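PDB 2C0H: mannan endo-1,4-beta-mannosidase from Mytilus edulis, which hydrolyses the 1,4-beta-mannosidic linkages within the backbones of mannans, galactomannans and glucomannans, releasing short manno-oligosaccharides. Local coordinates for residues 228-233 with 238-243; 177-182 with 196-201. The protein carries 3 engineered substitutions. All blocks are in the same frame, centred on the assembly; numbering follows the deposited sequence.

Contact 1 of 2, residues 228-233 with 238-243; sequences MKADTD and HNLYSD. With SO4 (sulfate ion), chain B.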
loop_
_atom_site.group_PDB
_atom_site.type_symbol
_atom_site.label_atom_id
_atom_site.label_comp_id
_atom_site.label_asym_id
_atom_site.label_seq_id
_atom_site.Cartn_x
_atom_site.Cartn_y
_atom_site.Cartn_z
ATOM N N MET A 228 11.359 -0.179 7.982
ATOM C CA MET A 228 10.931 0.326 9.281
ATOM C C MET A 228 11.672 1.580 9.768
ATOM O O MET A 228 11.128 2.320 10.594
ATOM C CB MET A 228 11.064 -0.790 10.321
ATOM C CG MET A 228 10.458 -0.515 11.667
ATOM S SD MET A 228 8.683 -0.203 11.670
ATOM C CE MET A 228 8.095 -1.732 11.013
ATOM N N LYS A 229 12.892 1.831 9.294
ATOM C CA LYS A 229 13.631 3.053 9.657
ATOM C C LYS A 229 12.900 4.359 9.354
ATOM O O LYS A 229 13.240 5.383 9.938
ATOM C CB LYS A 229 15.011 3.083 8.989
ATOM C CG LYS A 229 15.974 2.101 9.608
ATOM C CD LYS A 229 17.322 2.122 8.939
ATOM C CE LYS A 229 18.299 1.223 9.683
ATOM N NZ LYS A 229 19.632 1.174 9.006
ATOM N N ALA A 230 11.911 4.311 8.470
ATOM C CA ALA A 230 11.102 5.482 8.129
ATOM C C ALA A 230 9.680 5.423 8.722
ATOM O O ALA A 230 8.843 6.282 8.423
ATOM C CB ALA A 230 11.052 5.636 6.621
ATOM N N ASP A 231 9.400 4.413 9.552
ATOM C CA ASP A 231 8.016 4.110 9.979
ATOM C C ASP A 231 7.865 3.877 11.495
ATOM O O ASP A 231 6.848 3.336 11.931
ATOM C CB ASP A 231 7.461 2.892 9.191
ATOM C CG ASP A 231 5.955 2.988 8.914
ATOM O OD1 ASP A 231 5.148 3.007 9.870
ATOM O OD2 ASP A 231 5.554 3.015 7.726
ATOM N N THR A 232 8.845 4.307 12.290
ATOM C CA THR A 232 8.757 4.230 13.763
ATOM C C THR A 232 9.566 5.335 14.432
ATOM O O THR A 232 10.628 5.729 13.935
ATOM C CB THR A 232 9.213 2.842 14.322
ATOM O OG1 THR A 232 9.032 2.811 15.743
ATOM C CG2 THR A 232 10.670 2.546 14.016
ATOM N N ASP A 233 9.066 5.826 15.566
ATOM C CA ASP A 233 9.797 6.771 16.391
ATOM C C ASP A 233 10.620 6.067 17.485
ATOM O O ASP A 233 11.306 6.727 18.263
ATOM C CB ASP A 233 8.834 7.791 17.014
ATOM C CG ASP A 233 8.225 8.739 15.982
ATOM O OD1 ASP A 233 8.946 9.184 15.057
ATOM O OD2 ASP A 233 7.027 9.079 16.115
ATOM N N HIS A 238 12.754 7.741 12.983
ATOM C CA HIS A 238 11.618 8.659 12.950
ATOM C C HIS A 238 10.523 8.132 12.029
ATOM O O HIS A 238 10.809 7.549 10.984
ATOM C CB HIS A 238 12.058 10.044 12.480
ATOM C CG HIS A 238 12.979 10.741 13.430
ATOM N ND1 HIS A 238 12.601 11.092 14.709
ATOM C CD2 HIS A 238 14.257 11.161 13.288
ATOM C CE1 HIS A 238 13.609 11.698 15.313
ATOM N NE2 HIS A 238 14.627 11.748 14.474
ATOM N N ASN A 239 9.264 8.325 12.419
ATOM C CA ASN A 239 8.119 7.921 11.600
ATOM C C ASN A 239 7.655 9.069 10.702
ATOM O O ASN A 239 7.044 10.005 11.180
ATOM C CB ASN A 239 6.962 7.446 12.499
ATOM C CG ASN A 239 5.787 6.826 11.721
ATOM O OD1 ASN A 239 5.781 6.726 10.492
ATOM N ND2 ASN A 239 4.768 6.408 12.468
ATOM N N LEU A 240 7.932 8.963 9.407
ATOM C CA LEU A 240 7.474 9.945 8.413
ATOM C C LEU A 240 5.961 10.008 8.228
ATOM O O LEU A 240 5.461 10.988 7.656
ATOM C CB LEU A 240 8.076 9.636 7.039
ATOM C CG LEU A 240 9.585 9.725 6.840
ATOM C CD1 LEU A 240 9.986 9.205 5.463
ATOM C CD2 LEU A 240 10.050 11.155 7.008
ATOM N N TYR A 241 5.233 8.972 8.651
ATOM C CA TYR A 241 3.805 8.828 8.319
ATOM C C TYR A 241 2.860 8.964 9.499
ATOM O O TYR A 241 1.684 8.656 9.360
ATOM C CB TYR A 241 3.583 7.493 7.592
ATOM C CG TYR A 241 4.552 7.342 6.453
ATOM C CD1 TYR A 241 4.468 8.161 5.340
ATOM C CD2 TYR A 241 5.583 6.414 6.511
ATOM C CE1 TYR A 241 5.377 8.045 4.301
ATOM C CE2 TYR A 241 6.485 6.291 5.480
ATOM C CZ TYR A 241 6.383 7.098 4.382
ATOM O OH TYR A 241 7.291 6.972 3.348
ATOM N N SER A 242 3.365 9.446 10.634
ATOM C CA SER A 242 2.524 9.661 11.814
ATOM C C SER A 242 1.577 10.815 11.522
ATOM O O SER A 242 1.861 11.625 10.661
ATOM C CB SER A 242 3.365 9.973 13.056
ATOM O OG SER A 242 3.980 11.262 12.996
ATOM N N ASP A 243 0.474 10.881 12.256
ATOM C CA ASP A 243 -0.482 11.989 12.105
ATOM C C ASP A 243 0.238 13.327 12.256
ATOM O O ASP A 243 0.040 14.246 11.445
ATOM C CB ASP A 243 -1.601 11.902 13.158
ATOM C CG ASP A 243 -2.500 10.689 12.987
ATOM O OD1 ASP A 243 -2.319 9.903 12.031
ATOM O OD2 ASP A 243 -3.412 10.514 13.826
HETATM S S SO4 B . 0.654 10.393 16.088
HETATM O O1 SO4 B . 0.258 9.583 14.935
HETATM O O2 SO4 B . 1.049 11.726 15.626
HETATM O O3 SO4 B . 1.792 9.820 16.805
HETATM O O4 SO4 B . -0.482 10.527 17.007
HETATM O O HOH W 1 5.032 6.884 15.447
#
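Asn239 N donates to Asp233 OD1 over 2.8 Å, an almost straight bond (166°) that reaches the oxygen from above the carboxylate plane. A second bond runs from Leu240 N to Ala230 O at 3.0 Å. Beside it the methyl CB of Ala230 packs on Leu240 CD1 at 3.9 Å. The Asn239 side chain has CG anti to its own N (chi1 -172°), which lays the amide alongside the Asp231 side chain, with OD1 3.5 Å from Asp231 CA. The same OD1 accepts from Tyr241 N at 3.0 Å, closing an Asx turn. Its ND2 donates to a water that in turn donates to Asp233 OD2, so Asp233 is tied to Asn239 twice. Cutting Asn239 back to an alanine is likely to leave Tyr241 N without its side-chain acceptor and to break the water link to Asp233. Asp231 OD2 meets the Tyr241 ring obliquely, 3.6 Å from Tyr241 CD2, and the Tyr241 hydroxyl bonds to Glu165. Further out, Ser242 OG caps helix 243-250 at Cys245 N. Asp243 N donates to O1 of a sulfate, probably from the crystallisation liquor, at 3.0 Å. The arrangement is a compact beta-alpha loop of a TIM barrel, between strand 221-225 and helix 243-250. Ala230 lies beside Trp226, which probably binds substrate, and the Tyr241 side chain is about 7 Å from that of Glu163, the probable proton donor.

Contact 2 of 2, residues 177-182 with 196-201; sequences PCFDTR and YSAQEI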
loop_
_atom_site.group_PDB
_atom_site.type_symbol
_atom_site.label_atom_id
_atom_site.label_comp_id
_atom_site.label_asym_id
_atom_site.label_seq_id
_atom_site.Cartn_x
_atom_site.Cartn_y
_atom_site.Cartn_z
ATOM N N PRO A 177 12.079 17.295 14.230
ATOM C CA PRO A 177 12.642 15.944 14.274
ATOM C C PRO A 177 12.123 14.967 13.220
ATOM O O PRO A 177 12.913 14.198 12.677
ATOM C CB PRO A 177 12.269 15.455 15.680
ATOM C CG PRO A 177 12.172 16.672 16.481
ATOM C CD PRO A 177 11.596 17.714 15.560
ATOM N N CYS A 178 10.825 14.991 12.925
ATOM C CA CYS A 178 10.263 14.008 11.988
ATOM C C CYS A 178 10.678 14.246 10.531
ATOM O O CYS A 178 10.542 13.338 9.707
ATOM C CB CYS A 178 8.737 13.921 12.112
ATOM S SG CYS A 178 7.846 15.463 11.822
ATOM N N PHE A 179 11.182 15.442 10.210
ATOM C CA PHE A 179 11.729 15.714 8.869
ATOM C C PHE A 179 13.239 15.480 8.764
ATOM O O PHE A 179 13.802 15.600 7.676
ATOM C CB PHE A 179 11.433 17.146 8.412
ATOM C CG PHE A 179 9.967 17.494 8.358
ATOM C CD1 PHE A 179 8.998 16.536 8.066
ATOM C CD2 PHE A 179 9.561 18.803 8.560
ATOM C CE1 PHE A 179 7.656 16.880 8.016
ATOM C CE2 PHE A 179 8.221 19.154 8.497
ATOM C CZ PHE A 179 7.270 18.196 8.234
ATOM N N ASP A 180 13.885 15.152 9.879
ATOM C CA ASP A 180 15.328 14.923 9.915
ATOM C C ASP A 180 15.597 13.544 9.316
ATOM O O ASP A 180 14.973 12.570 9.727
ATOM C CB ASP A 180 15.820 15.003 11.374
ATOM C CG ASP A 180 17.339 15.062 11.497
ATOM O OD1 ASP A 180 17.871 16.120 11.914
ATOM O OD2 ASP A 180 18.007 14.046 11.216
ATOM N N THR A 181 16.501 13.451 8.343
ATOM C CA THR A 181 16.779 12.166 7.696
ATOM C C THR A 181 18.221 11.690 7.910
ATOM O O THR A 181 18.709 10.847 7.154
ATOM C CB THR A 181 16.454 12.206 6.180
ATOM O OG1 THR A 181 17.254 13.201 5.534
ATOM C CG2 THR A 181 14.982 12.516 5.945
ATOM N N ARG A 182 18.891 12.194 8.946
ATOM C CA ARG A 182 20.279 11.774 9.236
ATOM C C ARG A 182 20.351 10.290 9.546
ATOM O O ARG A 182 21.333 9.626 9.200
ATOM C CB ARG A 182 20.907 12.597 10.369
ATOM C CG ARG A 182 21.282 13.996 9.938
ATOM C CD ARG A 182 21.940 14.778 11.047
ATOM N NE ARG A 182 21.007 15.081 12.132
ATOM C CZ ARG A 182 20.977 14.474 13.320
ATOM N NH1 ARG A 182 21.827 13.495 13.628
ATOM N NH2 ARG A 182 20.078 14.852 14.221
ATOM N N TYR A 196 13.395 14.317 -3.400
ATOM C CA TYR A 196 12.342 14.960 -2.604
ATOM C C TYR A 196 12.699 15.020 -1.130
ATOM O O TYR A 196 13.274 14.088 -0.578
ATOM C CB TYR A 196 11.002 14.231 -2.787
ATOM C CG TYR A 196 10.657 14.015 -4.243
ATOM C CD1 TYR A 196 10.569 15.093 -5.124
ATOM C CD2 TYR A 196 10.462 12.751 -4.758
ATOM C CE1 TYR A 196 10.284 14.911 -6.467
ATOM C CE2 TYR A 196 10.185 12.557 -6.096
ATOM C CZ TYR A 196 10.091 13.643 -6.955
ATOM O OH TYR A 196 9.819 13.451 -8.288
ATOM N N SER A 197 12.365 16.131 -0.483
ATOM C CA SER A 197 12.553 16.227 0.951
ATOM C C SER A 197 11.492 15.412 1.688
ATOM O O SER A 197 10.450 15.092 1.130
ATOM C CB SER A 197 12.470 17.679 1.404
ATOM O OG SER A 197 11.189 18.218 1.162
ATOM N N ALA A 198 11.764 15.094 2.948
ATOM C CA ALA A 198 10.771 14.436 3.793
ATOM C C ALA A 198 9.469 15.229 3.845
ATOM O O ALA A 198 8.391 14.649 3.786
ATOM C CB ALA A 198 11.310 14.222 5.197
ATOM N N GLN A 199 9.567 16.556 3.931
ATOM C CA GLN A 199 8.362 17.387 3.936
ATOM C C GLN A 199 7.538 17.298 2.625
ATOM O O GLN A 199 6.304 17.305 2.650
ATOM C CB GLN A 199 8.713 18.835 4.271
ATOM C CG GLN A 199 7.476 19.742 4.398
ATOM C CD GLN A 199 7.081 20.440 3.100
ATOM O OE1 GLN A 199 7.930 20.754 2.259
ATOM N NE2 GLN A 199 5.784 20.719 2.948
ATOM N N GLU A 200 8.204 17.209 1.480
ATOM C CA GLU A 200 7.491 17.072 0.196
ATOM C C GLU A 200 6.705 15.761 0.099
ATOM O O GLU A 200 5.546 15.732 -0.333
ATOM C CB GLU A 200 8.464 17.197 -0.979
ATOM C CG GLU A 200 8.876 18.629 -1.268
ATOM C CD GLU A 200 9.931 18.734 -2.350
ATOM O OE1 GLU A 200 10.942 17.990 -2.274
ATOM O OE2 GLU A 200 9.769 19.582 -3.271
ATOM N N ILE A 201 7.331 14.671 0.528
ATOM C CA ILE A 201 6.665 13.379 0.551
ATOM C C ILE A 201 5.477 13.412 1.510
ATOM O O ILE A 201 4.395 12.928 1.188
ATOM C CB ILE A 201 7.655 12.273 0.934
ATOM C CG1 ILE A 201 8.637 12.064 -0.220
ATOM C CG2 ILE A 201 6.911 10.988 1.303
ATOM C CD1 ILE A 201 9.862 11.269 0.127
#
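A capping box opens helix 198-215, and the contact packs Ala198 and Gln199 in the first turn of this helix against Phe179 of the 3-10 segment 177-179 and against Thr181 just after it. Across the contact there are no hydrogen bonds, and the touching is van der Waals packing, mostly of carbon on carbon. Gln199 CB stands over the centre of the Phe179 ring, 4.1 Å from the centroid and 5° off the ring normal, a CH-pi contact. CG is anti to the backbone N of Gln199 (chi1 -176°) and lies over the same ring face, near CZ. The chain then bends at chi2, and the amide plane stands 75° from the ring. Cys178 SG lies on the opposite face of the ring, toward its rim. Ala198 CB points at the other segment and meets Phe179 O at 3.8 Å and Thr181 CG2 at 4.1 Å. Thr181 OG1 is hydrogen-bonded to Glu172 N and Lys169 O. In the capping box, Glu200 N donates to Ser197 OG at 3.2 Å. Ser197 N returns a bond to Glu200 OE1 at 2.9 Å, on the anti lone pair of that oxygen. The bond to Ser197 OG satisfies a backbone N-H at the helix start. The long loop after strand 155-162 thus folds back on the helix it leads into. Helix 243-250 lies alongside, with Cys245, Lys248 and Ala249 against Phe179, and Gln199 NE2 donates to Ala249 O. The side chains of Tyr196 and Glu200 touch helix 121-129.

How the contacts relate
The two contacts lie on the same side of the chain's centre, 11 Å apart between centres, and follow one another along the chain. Contact 1 is mostly buried and nearer the chain centre; contact 2 is only partly buried and further out. Each involves a loop that follows a barrel strand and the start of the next helix. Contact 1 leads into helix 243-250, against which Phe179 of contact 2 packs. Their chemistry differs. Hydrogen bonds cross between the segments of contact 1. Contact 2 has none across and relies on van der Waals packing; its polar groups bond within a segment or to other parts of the chain. They touch directly: Leu240 CD2 packs on Ala198 CB at 3.8 Å.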